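Local coordinates for protein 3-hydroxyacyl-thioester dehydratase X (Mycobacterium tuberculosis, PDB 4OOB) that catalyses the reversible hydration of trans-2-enoyl-CoA to (3R)-3-hydroxyacyl-CoA, with a broad chain length range and a preference for C8 to C12 substrates, at residues E98-L103 / T131-P137; V105-T109 / W119-T123; P62-A68 / G169-I174. Residues are numbered along the deposited sequence.

Contact 1 (E98-L103 / T131-P137); sequences EHRRGL and TSLSGEP
A two-residue beta hairpin loop is clasped here by a serine- and threonine-rich turn. The hairpin joins strand 86-99 to strand 102-113, with Arg-100 and Arg-101 at its tip. His-99 N bonds to Gly-102 O at 2.7 Å, and Gly-102 N bonds back weakly to His-99 O at 3.4 Å. Gly-102 has phi/psi 160/-149, where a CB would clash with the preceding carbonyl. Residues 131-134 form a type I beta turn, closed by Ser-134 N to Thr-131 O at 2.9 Å. The CA atoms come nearest at Arg-100 and Ser-134, 4.3 Å apart.

Thr-131 (chi1 p) points toward the hairpin. Thr-131 OG1 donates to His-99 O at 2.6 Å and accepts from Leu-133 N at 2.9 Å, which makes an ST turn. Glu-98 extends its carboxylate (chi1 m, chi2 t) over the start of the turn. Ser-132 OG donates to Glu-98 OE1 at 2.6 Å, and Ser-132 N donates to Glu-98 OE2 at 3.1 Å. Ser-134 OG accepts from Thr-131 N at 2.8 Å and lies 2.7 Å from Arg-100 O. Arg-100 is extended (t, t, t), and Arg-100 NE donates to Glu-136 O at 2.6 Å. Apolar contact is modest: Leu-133 CD2 meets Glu-98 CB at 4.1 Å.

The site is at the surface. Just inward, the backbones of Arg-101 and Leu-103 bond to Gln-129 and His-127, and the side chains of His-99 and Arg-101 touch Leu-126. The clasp thus follows where the chain leaves strand 116-128.

Contact 2 (V105-T109 / W119-T123); sequences VDLVT and WHQVT
Strands 105-109 and 119-123 run antiparallel, with axes 4.7 Å apart at 168°. Trp-119 (chi1 t, chi2 102°) continues the pairing through a backbone bond to Val-111; its indole lies against Ile-75 and Gln-77, and NE1 bonds to Leu-41 O. His-120 (chi1 t) swings its ring so that His-120 CE1 sits 3.8 Å from Val-108 CG1; its ND1 bonds to Asn-110 OD1. His-120 CA approaches Thr-109 O at 3.3 Å. Gln-121 forms a hydrogen-bonded pair with Thr-109: Gln-121 N to Thr-109 O and Thr-109 N to Gln-121 O are both 2.8 Å. Val-122 faces Val-108 in a non-hydrogen-bonded pair, CA atoms 4.6 Å apart. Both valines are t, and Val-108 CG2 meets Val-122 CG1 at 4.2 Å. Thr-123 pairs with Leu-107: Leu-107 N to Thr-123 O is 2.7 Å, Thr-123 N to Leu-107 O 3.1 Å. Asp-106 is held by Arg-97, Asn-95 and Thr-124.

Leu-107, Thr-109, Gln-121 and Thr-123 share one face. Val-52 of helix 43-57 touches the first two, and Phe-45 touches Gln-121. Strands 86-99 and 69-77 extend the sheet on either side. An antiparallel sheet wrapped round a long helix, here 43-57, defines the hotdog fold; this hairpin belongs to it.

Contact 3 (P62-A68 / G169-I174); sequences PFAAMGA and GDHNPI
Two irregular loops run side by side. Loop 62-68 precedes strand 69-77, and loop 169-174 follows helix 158-167. Pro-62 comes first. Pro-62 O accepts from His-171 N at 2.9 Å and weakly from His-171 ND1 at 3.4 Å, with His-171 at chi1 m. Phe-63 CA lies 4.2 Å from Asp-170 CA. The Phe-63 ring (chi1 m) lies by His-171, Phe-63 CD1 to His-171 CB 3.4 Å, and presents an edge to Asn-172 N. Ala-64 N donates to Asp-170 OD1 at 2.9 Å, with Asp-170 at chi1 t. Asp-170 OD1 also accepts from Asn-172 N at 2.9 Å, which makes an Asx turn.

Ala-65 opens a type II beta turn that ends at Ala-68, with Ala-68 N to Ala-65 O 2.9 Å. Met-66 CG lies on Pro-173 CG at 3.8 Å. Gly-67 takes phi/psi 84/-26, the left-handed corner of that turn. Gly-67 N donates weakly to Asn-172 OD1 at 3.4 Å, and Ile-174 N does the same at 3.4 Å. Ile-174 CG2 packs 3.5 Å from Gly-67 N. Ala-68 O ends the run 3.8 Å from Ile-174 CD1.

The sequence GDHNPI followed by His-175 matches the hydratase 2 motif of MaoC-like enzymes, whose Asp and His are catalytic in relatives. Asp-170 touches His-175, His-192 and Phe-49. With OD1 fixed by two backbone amides, the Asp-170 carboxylate is held in one orientation, consistent with a preorganised acid-base group.

Overall arrangement
Contacts 1 and 2 share strand 102-113 but sit at different places along it, with centres about 23 Å apart. Contact 1 is at the surface, at the turn joining strands 86-99 and 102-113. Contact 2 lies in the N-terminal half of the sheet. Contact 3 lies about 22 Å from contact 1 and 17 Å from contact 2, centre to centre; its nearest atoms are about 8 Å from each. Helix 43-57 links contacts 2 and 3, since Val-52 touches Leu-107 and Phe-49 touches Asp-170. His-127 links all three: it bonds to Leu-103 and touches Val-105, Ala-65 and Ala-68. Contact 3, with the probable active-site motif, joins a loop of the N-terminal half to the MaoC-like half.

Contact 1 (E98-L103 / T131-P137)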
loop_
_atom_site.group_PDB
_atom_site.type_symbol
_atom_site.label_atom_id
_atom_site.label_comp_id
_atom_site.label_asym_id
_atom_site.label_seq_id
_atom_site.Cartn_x
_atom_site.Cartn_y
_atom_site.Cartn_z
ATOM N N GLU A 98 14.061 -3.035 15.408
ATOM C CA GLU A 98 15.010 -3.793 14.658
ATOM C C GLU A 98 14.343 -4.984 14.059
ATOM O O GLU A 98 13.420 -5.513 14.603
ATOM C CB GLU A 98 16.170 -4.239 15.555
ATOM C CG GLU A 98 17.355 -3.276 15.629
ATOM C CD GLU A 98 18.571 -3.936 16.272
ATOM O OE1 GLU A 98 18.399 -4.828 17.080
ATOM O OE2 GLU A 98 19.715 -3.559 15.971
ATOM N N HIS A 99 14.808 -5.380 12.904
ATOM C CA HIS A 99 14.335 -6.542 12.202
ATOM C C HIS A 99 15.635 -7.143 11.620
ATOM O O HIS A 99 16.671 -6.514 11.629
ATOM C CB HIS A 99 13.322 -6.106 11.157
ATOM C CG HIS A 99 12.863 -7.191 10.245
ATOM N ND1 HIS A 99 11.588 -7.718 10.301
ATOM C CD2 HIS A 99 13.484 -7.828 9.230
ATOM C CE1 HIS A 99 11.442 -8.643 9.370
ATOM N NE2 HIS A 99 12.585 -8.735 8.711
ATOM N N ARG A 100 15.583 -8.379 11.200
ATOM C CA ARG A 100 16.715 -9.070 10.645
ATOM C C ARG A 100 17.342 -8.354 9.392
ATOM O O ARG A 100 18.562 -8.473 9.116
ATOM C CB ARG A 100 16.231 -10.466 10.272
ATOM C CG ARG A 100 17.301 -11.401 9.723
ATOM C CD ARG A 100 16.666 -12.742 9.388
ATOM N NE ARG A 100 17.573 -13.587 8.630
ATOM C CZ ARG A 100 17.627 -13.671 7.308
ATOM N NH1 ARG A 100 16.804 -12.976 6.508
ATOM N NH2 ARG A 100 18.535 -14.470 6.785
ATOM N N ARG A 101 16.497 -7.632 8.657
ATOM C CA ARG A 101 16.827 -7.091 7.378
ATOM C C ARG A 101 16.770 -5.592 7.403
ATOM O O ARG A 101 17.000 -4.946 6.386
ATOM C CB ARG A 101 15.910 -7.703 6.306
ATOM C CG ARG A 101 16.427 -9.074 5.900
ATOM C CD ARG A 101 15.470 -9.935 5.126
ATOM N NE ARG A 101 14.806 -9.229 4.070
ATOM C CZ ARG A 101 13.481 -9.129 3.914
ATOM N NH1 ARG A 101 12.636 -9.736 4.743
ATOM N NH2 ARG A 101 13.002 -8.440 2.875
ATOM N N GLY A 102 16.478 -5.036 8.570
ATOM C CA GLY A 102 16.595 -3.596 8.773
ATOM C C GLY A 102 15.801 -3.054 9.932
ATOM O O GLY A 102 15.561 -3.764 10.918
ATOM N N LEU A 103 15.365 -1.813 9.779
ATOM C CA LEU A 103 14.707 -1.050 10.807
ATOM C C LEU A 103 13.283 -0.734 10.309
ATOM O O LEU A 103 13.092 -0.146 9.251
ATOM C CB LEU A 103 15.498 0.217 11.094
ATOM C CG LEU A 103 16.278 0.489 12.398
ATOM C CD1 LEU A 103 16.669 -0.737 13.229
ATOM C CD2 LEU A 103 17.481 1.384 12.168
ATOM N N THR A 131 21.298 -5.013 11.158
ATOM C CA THR A 131 21.006 -4.754 12.573
ATOM C C THR A 131 21.624 -5.867 13.434
ATOM O O THR A 131 22.051 -6.890 12.908
ATOM C CB THR A 131 19.488 -4.781 12.816
ATOM O OG1 THR A 131 19.007 -6.140 12.788
ATOM C CG2 THR A 131 18.744 -3.944 11.755
ATOM N N SER A 132 21.575 -5.706 14.752
ATOM C CA SER A 132 21.959 -6.779 15.679
ATOM C C SER A 132 21.097 -8.045 15.580
ATOM O O SER A 132 21.330 -8.961 16.329
ATOM C CB SER A 132 21.829 -6.289 17.117
ATOM O OG SER A 132 20.450 -6.314 17.514
ATOM N N LEU A 133 20.072 -8.081 14.723
ATOM C CA LEU A 133 19.247 -9.273 14.542
ATOM C C LEU A 133 19.609 -9.956 13.221
ATOM O O LEU A 133 19.012 -10.965 12.868
ATOM C CB LEU A 133 17.738 -8.886 14.544
ATOM C CG LEU A 133 16.809 -9.089 15.736
ATOM C CD1 LEU A 133 17.502 -8.826 17.072
ATOM C CD2 LEU A 133 15.533 -8.243 15.624
ATOM N N SER A 134 20.585 -9.413 12.497
ATOM C CA SER A 134 20.873 -9.880 11.154
ATOM C C SER A 134 21.588 -11.242 11.134
ATOM O O SER A 134 21.455 -12.011 10.166
ATOM C CB SER A 134 21.659 -8.825 10.366
ATOM O OG SER A 134 20.884 -7.631 10.164
ATOM N N GLY A 135 22.353 -11.533 12.183
ATOM C CA GLY A 135 22.835 -12.903 12.433
ATOM C C GLY A 135 21.646 -13.561 13.106
ATOM O O GLY A 135 21.302 -13.207 14.250
ATOM N N GLU A 136 20.974 -14.454 12.385
ATOM C CA GLU A 136 19.717 -15.015 12.820
ATOM C C GLU A 136 18.962 -15.429 11.600
ATOM O O GLU A 136 18.882 -14.668 10.634
ATOM C CB GLU A 136 18.881 -14.026 13.593
ATOM C CG GLU A 136 17.384 -14.277 13.573
ATOM C CD GLU A 136 16.686 -13.359 14.546
ATOM O OE1 GLU A 136 17.253 -13.198 15.649
ATOM O OE2 GLU A 136 15.607 -12.787 14.213
ATOM N N PRO A 137 18.388 -16.639 11.652
ATOM C CA PRO A 137 18.016 -17.322 10.427
ATOM C C PRO A 137 16.749 -16.817 9.813
ATOM O O PRO A 137 15.882 -16.270 10.499
ATOM C CB PRO A 137 17.852 -18.787 10.881
ATOM C CG PRO A 137 17.488 -18.697 12.332
ATOM C CD PRO A 137 18.271 -17.525 12.838
#

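Contact 2 (V105-T109 / W119-T123)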
loop_
_atom_site.group_PDB
_atom_site.type_symbol
_atom_site.label_atom_id
_atom_site.label_comp_id
_atom_site.label_asym_id
_atom_site.label_seq_id
_atom_site.Cartn_x
_atom_site.Cartn_y
_atom_site.Cartn_z
ATOM N N VAL A 105 9.712 1.142 10.913
ATOM C CA VAL A 105 9.082 2.287 11.547
ATOM C C VAL A 105 7.622 2.349 11.137
ATOM O O VAL A 105 7.272 2.003 10.005
ATOM C CB VAL A 105 9.769 3.589 11.139
ATOM C CG1 VAL A 105 9.697 3.781 9.614
ATOM C CG2 VAL A 105 9.124 4.748 11.862
ATOM N N ASP A 106 6.777 2.821 12.033
ATOM C CA ASP A 106 5.388 3.008 11.733
ATOM C C ASP A 106 5.094 4.452 11.381
ATOM O O ASP A 106 5.505 5.379 12.081
ATOM C CB ASP A 106 4.529 2.626 12.926
ATOM C CG ASP A 106 4.472 1.125 13.205
ATOM O OD1 ASP A 106 4.843 0.241 12.376
ATOM O OD2 ASP A 106 4.033 0.845 14.329
ATOM N N LEU A 107 4.335 4.640 10.296
ATOM C CA LEU A 107 3.901 5.985 9.833
ATOM C C LEU A 107 2.402 6.053 9.952
ATOM O O LEU A 107 1.712 5.305 9.298
ATOM C CB LEU A 107 4.308 6.185 8.390
ATOM C CG LEU A 107 5.721 6.687 8.066
ATOM C CD1 LEU A 107 6.627 6.740 9.249
ATOM C CD2 LEU A 107 6.372 5.906 6.942
ATOM N N VAL A 108 1.914 6.900 10.859
ATOM C CA VAL A 108 0.532 6.818 11.324
ATOM C C VAL A 108 -0.114 8.085 10.785
ATOM O O VAL A 108 0.356 9.198 11.063
ATOM C CB VAL A 108 0.513 6.713 12.867
ATOM C CG1 VAL A 108 -0.884 6.692 13.437
ATOM C CG2 VAL A 108 1.280 5.464 13.328
ATOM N N THR A 109 -1.134 7.911 9.949
ATOM C CA THR A 109 -1.781 9.021 9.283
ATOM C C THR A 109 -3.285 9.109 9.636
ATOM O O THR A 109 -4.026 8.096 9.616
ATOM C CB THR A 109 -1.571 8.934 7.759
ATOM O OG1 THR A 109 -0.184 9.021 7.487
ATOM C CG2 THR A 109 -2.200 10.069 7.023
ATOM N N TRP A 119 -10.615 8.606 8.090
ATOM C CA TRP A 119 -9.737 7.565 7.550
ATOM C C TRP A 119 -8.387 7.610 8.280
ATOM O O TRP A 119 -7.765 8.668 8.407
ATOM C CB TRP A 119 -9.599 7.798 6.032
ATOM C CG TRP A 119 -8.885 6.751 5.131
ATOM C CD1 TRP A 119 -9.485 5.821 4.299
ATOM C CD2 TRP A 119 -7.477 6.610 4.921
ATOM N NE1 TRP A 119 -8.529 5.111 3.578
ATOM C CE2 TRP A 119 -7.291 5.570 3.941
ATOM C CE3 TRP A 119 -6.368 7.252 5.444
ATOM C CZ2 TRP A 119 -6.045 5.168 3.513
ATOM C CZ3 TRP A 119 -5.128 6.865 5.027
ATOM C CH2 TRP A 119 -4.960 5.816 4.059
ATOM N N HIS A 120 -7.967 6.450 8.754
ATOM C CA HIS A 120 -6.794 6.294 9.585
ATOM C C HIS A 120 -5.894 5.203 9.006
ATOM O O HIS A 120 -6.378 4.136 8.623
ATOM C CB HIS A 120 -7.257 5.893 11.011
ATOM C CG HIS A 120 -6.136 5.675 11.974
ATOM N ND1 HIS A 120 -5.599 6.687 12.752
ATOM C CD2 HIS A 120 -5.463 4.557 12.301
ATOM C CE1 HIS A 120 -4.616 6.194 13.485
ATOM N NE2 HIS A 120 -4.513 4.905 13.223
ATOM N N GLN A 121 -4.589 5.421 9.024
ATOM C CA GLN A 121 -3.663 4.417 8.529
ATOM C C GLN A 121 -2.365 4.231 9.355
ATOM O O GLN A 121 -1.777 5.182 9.799
ATOM C CB GLN A 121 -3.313 4.752 7.109
ATOM C CG GLN A 121 -2.222 3.914 6.501
ATOM C CD GLN A 121 -1.980 4.338 5.070
ATOM O OE1 GLN A 121 -2.401 3.649 4.166
ATOM N NE2 GLN A 121 -1.361 5.509 4.860
ATOM N N VAL A 122 -1.965 2.962 9.511
ATOM C CA VAL A 122 -0.666 2.548 10.005
ATOM C C VAL A 122 0.048 1.779 8.859
ATOM O O VAL A 122 -0.412 0.739 8.353
ATOM C CB VAL A 122 -0.733 1.680 11.267
ATOM C CG1 VAL A 122 0.660 1.533 11.884
ATOM C CG2 VAL A 122 -1.708 2.262 12.333
ATOM N N THR A 123 1.148 2.377 8.429
ATOM C CA THR A 123 1.946 1.893 7.373
ATOM C C THR A 123 3.273 1.583 8.036
ATOM O O THR A 123 3.847 2.437 8.726
ATOM C CB THR A 123 2.217 3.014 6.346
ATOM O OG1 THR A 123 1.004 3.328 5.650
ATOM C CG2 THR A 123 3.368 2.622 5.365
#

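Contact 3 (P62-A68 / G169-I174)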
loop_
_atom_site.group_PDB
_atom_site.type_symbol
_atom_site.label_atom_id
_atom_site.label_comp_id
_atom_site.label_asym_id
_atom_site.label_seq_id
_atom_site.Cartn_x
_atom_site.Cartn_y
_atom_site.Cartn_z
ATOM N N PRO A 62 8.222 12.808 -3.029
ATOM C CA PRO A 62 7.267 11.767 -3.435
ATOM C C PRO A 62 7.969 10.402 -3.861
ATOM O O PRO A 62 7.966 9.989 -5.042
ATOM C CB PRO A 62 6.579 12.438 -4.627
ATOM C CG PRO A 62 7.745 13.094 -5.317
ATOM C CD PRO A 62 8.639 13.609 -4.191
ATOM N N PHE A 63 8.601 9.767 -2.870
ATOM C CA PHE A 63 9.327 8.506 -3.037
ATOM C C PHE A 63 9.399 7.907 -1.648
ATOM O O PHE A 63 9.666 8.618 -0.658
ATOM C CB PHE A 63 10.809 8.628 -3.506
ATOM C CG PHE A 63 11.094 9.662 -4.576
ATOM C CD1 PHE A 63 11.306 9.285 -5.893
ATOM C CD2 PHE A 63 11.279 11.001 -4.237
ATOM C CE1 PHE A 63 11.612 10.212 -6.854
ATOM C CE2 PHE A 63 11.584 11.952 -5.204
ATOM C CZ PHE A 63 11.741 11.557 -6.517
ATOM N N ALA A 64 9.220 6.591 -1.585
ATOM C CA ALA A 64 9.625 5.836 -0.418
ATOM C C ALA A 64 11.129 5.815 -0.556
ATOM O O ALA A 64 11.655 5.943 -1.660
ATOM C CB ALA A 64 9.033 4.432 -0.433
ATOM N N ALA A 65 11.829 5.711 0.565
ATOM C CA ALA A 65 13.306 5.671 0.521
ATOM C C ALA A 65 13.656 4.526 -0.390
ATOM O O ALA A 65 12.935 3.466 -0.451
ATOM C CB ALA A 65 13.936 5.470 1.911
ATOM N N MET A 66 14.752 4.724 -1.104
ATOM C CA MET A 66 15.114 3.822 -2.159
ATOM C C MET A 66 15.352 2.481 -1.512
ATOM O O MET A 66 15.979 2.361 -0.471
ATOM C CB MET A 66 16.342 4.342 -2.903
ATOM C CG MET A 66 16.451 3.814 -4.327
ATOM S SD MET A 66 17.909 4.476 -5.154
ATOM C CE MET A 66 17.804 6.241 -4.996
ATOM N N GLY A 67 14.787 1.452 -2.071
ATOM C CA GLY A 67 15.004 0.158 -1.492
ATOM C C GLY A 67 14.116 -0.255 -0.313
ATOM O O GLY A 67 13.966 -1.500 -0.138
ATOM N N ALA A 68 13.577 0.742 0.479
ATOM C CA ALA A 68 12.538 0.512 1.507
ATOM C C ALA A 68 11.557 -0.526 1.046
ATOM O O ALA A 68 11.231 -0.610 -0.132
ATOM C CB ALA A 68 11.745 1.754 1.783
ATOM N N GLY A 169 1.795 8.651 -5.703
ATOM C CA GLY A 169 2.651 9.377 -4.741
ATOM C C GLY A 169 3.986 8.761 -4.290
ATOM O O GLY A 169 4.537 9.201 -3.243
ATOM N N ASP A 170 4.498 7.758 -5.035
ATOM C CA ASP A 170 5.736 7.044 -4.644
ATOM C C ASP A 170 6.485 6.660 -5.912
ATOM O O ASP A 170 6.077 5.728 -6.586
ATOM C CB ASP A 170 5.406 5.809 -3.800
ATOM C CG ASP A 170 6.649 4.971 -3.424
ATOM O OD1 ASP A 170 7.768 5.385 -3.823
ATOM O OD2 ASP A 170 6.515 3.900 -2.749
ATOM N N HIS A 171 7.545 7.417 -6.240
ATOM C CA HIS A 171 8.444 7.134 -7.372
ATOM C C HIS A 171 9.755 6.372 -6.980
ATOM O O HIS A 171 10.703 6.415 -7.725
ATOM C CB HIS A 171 8.860 8.444 -8.098
ATOM C CG HIS A 171 7.752 9.126 -8.851
ATOM N ND1 HIS A 171 6.880 10.029 -8.264
ATOM C CD2 HIS A 171 7.399 9.063 -10.154
ATOM C CE1 HIS A 171 6.024 10.462 -9.165
ATOM N NE2 HIS A 171 6.335 9.906 -10.321
ATOM N N ASN A 172 9.800 5.707 -5.833
ATOM C CA ASN A 172 10.968 4.901 -5.427
ATOM C C ASN A 172 11.361 4.046 -6.623
ATOM O O ASN A 172 10.574 3.188 -7.085
ATOM C CB ASN A 172 10.603 4.089 -4.175
ATOM C CG ASN A 172 11.624 3.045 -3.784
ATOM O OD1 ASN A 172 12.688 3.002 -4.288
ATOM N ND2 ASN A 172 11.247 2.175 -2.858
ATOM N N PRO A 173 12.559 4.331 -7.191
ATOM C CA PRO A 173 13.004 3.733 -8.465
ATOM C C PRO A 173 13.302 2.236 -8.471
ATOM O O PRO A 173 13.720 1.702 -9.540
ATOM C CB PRO A 173 14.271 4.511 -8.794
ATOM C CG PRO A 173 14.784 5.025 -7.506
ATOM C CD PRO A 173 13.625 5.136 -6.564
ATOM N N ILE A 174 13.169 1.551 -7.329
ATOM C CA ILE A 174 13.269 0.075 -7.369
ATOM C C ILE A 174 12.061 -0.545 -8.080
ATOM O O ILE A 174 12.111 -1.691 -8.437
ATOM C CB ILE A 174 13.366 -0.594 -6.002
ATOM C CG1 ILE A 174 12.008 -0.405 -5.269
ATOM C CG2 ILE A 174 14.539 -0.056 -5.175
ATOM C CD1 ILE A 174 11.993 -0.936 -3.867
#